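Local coordinates for protein endoglucanase (Komagataeibacter sucrofermentans, PDB 6VC5) that probably hydrolyses internal beta-1,4-glucosidic linkages in cellulose and related beta-glucans, as a family 8 glycoside hydrolase, at residues E30-G35 and F71-L76. Numbering follows the deposited sequence.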
loop_
_atom_site.group_PDB
_atom_site.type_symbol
_atom_site.label_atom_id
_atom_site.label_comp_id
_atom_site.label_asym_id
_atom_site.label_seq_id
_atom_site.Cartn_x
_atom_site.Cartn_y
_atom_site.Cartn_z
ATOM N N GLU A 30 -16.427 4.562 9.181
ATOM C CA GLU A 30 -15.971 4.560 7.798
ATOM C C GLU A 30 -15.386 3.239 7.330
ATOM O O GLU A 30 -14.890 2.486 8.083
ATOM C CB GLU A 30 -15.004 5.703 7.455
ATOM C CG GLU A 30 -13.793 5.885 8.284
ATOM C CD GLU A 30 -13.276 7.360 8.259
ATOM O OE1 GLU A 30 -12.358 7.686 7.513
ATOM O OE2 GLU A 30 -13.784 8.226 8.999
ATOM N N SER A 31 -15.481 3.031 6.040
ATOM C CA SER A 31 -14.744 1.974 5.360
ATOM C C SER A 31 -14.037 2.614 4.180
ATOM O O SER A 31 -14.527 3.589 3.607
ATOM C CB SER A 31 -15.658 0.855 4.855
ATOM O OG SER A 31 -16.095 0.019 5.925
ATOM N N HIS A 32 -12.864 2.091 3.834
ATOM C CA HIS A 32 -11.984 2.689 2.828
ATOM C C HIS A 32 -11.695 1.684 1.734
ATOM O O HIS A 32 -11.756 0.501 1.969
ATOM C CB HIS A 32 -10.641 3.104 3.450
ATOM C CG HIS A 32 -10.751 4.192 4.463
ATOM N ND1 HIS A 32 -10.276 4.056 5.743
ATOM C CD2 HIS A 32 -11.276 5.435 4.390
ATOM C CE1 HIS A 32 -10.511 5.169 6.418
ATOM N NE2 HIS A 32 -11.119 6.020 5.620
ATOM N N SER A 33 -11.358 2.159 0.545
ATOM C CA SER A 33 -10.949 1.219 -0.500
ATOM C C SER A 33 -9.694 0.454 -0.092
ATOM O O SER A 33 -9.558 -0.730 -0.407
ATOM C CB SER A 33 -10.764 1.923 -1.856
ATOM O OG SER A 33 -9.706 2.874 -1.818
ATOM N N GLU A 34 -8.775 1.101 0.631
ATOM C CA GLU A 34 -7.581 0.407 1.089
ATOM C C GLU A 34 -7.949 -0.705 2.068
ATOM O O GLU A 34 -7.394 -1.806 2.008
ATOM C CB GLU A 34 -6.629 1.415 1.741
ATOM C CG GLU A 34 -5.344 0.832 2.315
ATOM C CD GLU A 34 -4.475 1.886 3.004
ATOM O OE1 GLU A 34 -4.897 3.066 3.072
ATOM O OE2 GLU A 34 -3.366 1.535 3.471
ATOM N N GLY A 35 -8.912 -0.441 2.950
ATOM C CA GLY A 35 -9.330 -1.453 3.911
ATOM C C GLY A 35 -10.045 -2.631 3.273
ATOM O O GLY A 35 -9.835 -3.779 3.662
ATOM N N PHE A 71 -12.029 3.139 -7.642
ATOM C CA PHE A 71 -12.873 3.076 -6.451
ATOM C C PHE A 71 -12.872 4.406 -5.722
ATOM O O PHE A 71 -11.812 4.994 -5.485
ATOM C CB PHE A 71 -12.385 1.977 -5.492
ATOM C CG PHE A 71 -12.496 0.614 -6.074
ATOM C CD1 PHE A 71 -13.604 -0.168 -5.811
ATOM C CD2 PHE A 71 -11.498 0.128 -6.912
ATOM C CE1 PHE A 71 -13.737 -1.418 -6.378
ATOM C CE2 PHE A 71 -11.611 -1.119 -7.471
ATOM C CZ PHE A 71 -12.732 -1.894 -7.212
ATOM N N SER A 72 -14.056 4.867 -5.341
ATOM C CA SER A 72 -14.115 5.979 -4.404
ATOM C C SER A 72 -13.424 5.570 -3.109
ATOM O O SER A 72 -13.538 4.430 -2.664
ATOM C CB SER A 72 -15.569 6.327 -4.133
ATOM O OG SER A 72 -16.212 6.774 -5.319
ATOM N N TRP A 73 -12.686 6.504 -2.506
ATOM C CA TRP A 73 -11.767 6.097 -1.446
ATOM C C TRP A 73 -12.473 5.759 -0.133
ATOM O O TRP A 73 -11.927 4.989 0.667
ATOM C CB TRP A 73 -10.678 7.150 -1.233
ATOM C CG TRP A 73 -11.124 8.369 -0.508
ATOM C CD1 TRP A 73 -11.854 9.412 -1.017
ATOM C CD2 TRP A 73 -10.851 8.698 0.857
ATOM N NE1 TRP A 73 -12.053 10.367 -0.040
ATOM C CE2 TRP A 73 -11.448 9.947 1.116
ATOM C CE3 TRP A 73 -10.157 8.049 1.886
ATOM C CZ2 TRP A 73 -11.380 10.562 2.368
ATOM C CZ3 TRP A 73 -10.092 8.658 3.132
ATOM C CH2 TRP A 73 -10.701 9.903 3.360
ATOM N N ARG A 74 -13.666 6.303 0.110
ATOM C CA ARG A 74 -14.279 6.187 1.426
ATOM C C ARG A 74 -15.798 6.087 1.359
ATOM O O ARG A 74 -16.451 6.748 0.543
ATOM C CB ARG A 74 -13.894 7.389 2.303
ATOM C CG ARG A 74 -14.552 7.388 3.670
ATOM C CD ARG A 74 -13.934 8.413 4.587
ATOM N NE ARG A 74 -14.327 9.761 4.222
ATOM C CZ ARG A 74 -13.965 10.836 4.912
ATOM N NH1 ARG A 74 -13.210 10.691 5.994
ATOM N NH2 ARG A 74 -14.353 12.042 4.523
ATOM N N TYR A 75 -16.344 5.266 2.253
ATOM C CA TYR A 75 -17.758 5.244 2.605
ATOM C C TYR A 75 -17.869 5.805 4.017
ATOM O O TYR A 75 -17.264 5.261 4.950
ATOM C CB TYR A 75 -18.258 3.797 2.569
ATOM C CG TYR A 75 -19.705 3.578 2.958
ATOM C CD1 TYR A 75 -20.663 3.296 1.990
ATOM C CD2 TYR A 75 -20.103 3.624 4.293
ATOM C CE1 TYR A 75 -21.984 3.080 2.341
ATOM C CE2 TYR A 75 -21.423 3.401 4.653
ATOM C CZ TYR A 75 -22.350 3.132 3.669
ATOM O OH TYR A 75 -23.662 2.923 4.032
ATOM N N LEU A 76 -18.646 6.879 4.172
ATOM C CA LEU A 76 -18.766 7.608 5.439
ATOM C C LEU A 76 -20.171 7.395 5.996
ATOM O O LEU A 76 -21.143 7.948 5.466
ATOM C CB LEU A 76 -18.476 9.093 5.209
ATOM C CG LEU A 76 -18.236 10.058 6.376
ATOM C CD1 LEU A 76 -17.106 9.564 7.250
ATOM C CD2 LEU A 76 -17.908 11.444 5.837
HETATM O O HOH W 1 -9.572 3.997 -4.320
HETATM O O HOH W 2 -8.695 4.132 0.584
#
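Glu30 and Arg74 meet through a weak salt bridge, OE1 of Glu30 lying 3.5 Å from NH1 of Arg74 at the in-plane edge of the guanidinium, with the carboxylate turned 83° from that plane. The same OE1 takes a shorter bond from NE2 of His32, 2.8 Å, on its anti lone pair, while OE2 is bonded by Asn27. A bend at chi3 (74°) turns NE of Arg74 out of line with its otherwise extended chain. The guanidinium is sandwiched: CZ2 of Trp73 lies over the centre of one face, CD2 of Leu76 toward the rim of the other. His32 runs beside Trp73, their planes 6° apart but offset to leave little ring overlap, and CD2 of His32 touches CZ3 of Trp73 at 3.7 Å. An alanine in place of Glu30 lacks the carboxylate, which would probably leave Arg74 NH1 without its anionic mate and the imidazole freer to turn. Strands 30-32 and 74-76 form a two-stranded antiparallel sheet joining the start of helix 33-46 to the segment after helix 49-62 in the (alpha/alpha)6 barrel of glycoside hydrolase family 8. Glu30, His32, Arg74 and Leu76 lie on one face, the hydrogen-bonded pair Ser31 and Tyr75 on the opposite one, with Tyr75 N to Ser31 O 2.8 Å and Ser31 N to Tyr75 O 3.1 Å; there Trp58 meets the Tyr75 ring edge-to-face and Ser31 OG bonds Ile22 and Arg21. Past the N-cap His32, helix 33-46 begins with Ser33 N bonded to Trp73 O at 2.9 Å. Water 1 links Ser33 OG to Phe71 O, 2.7 Å from each.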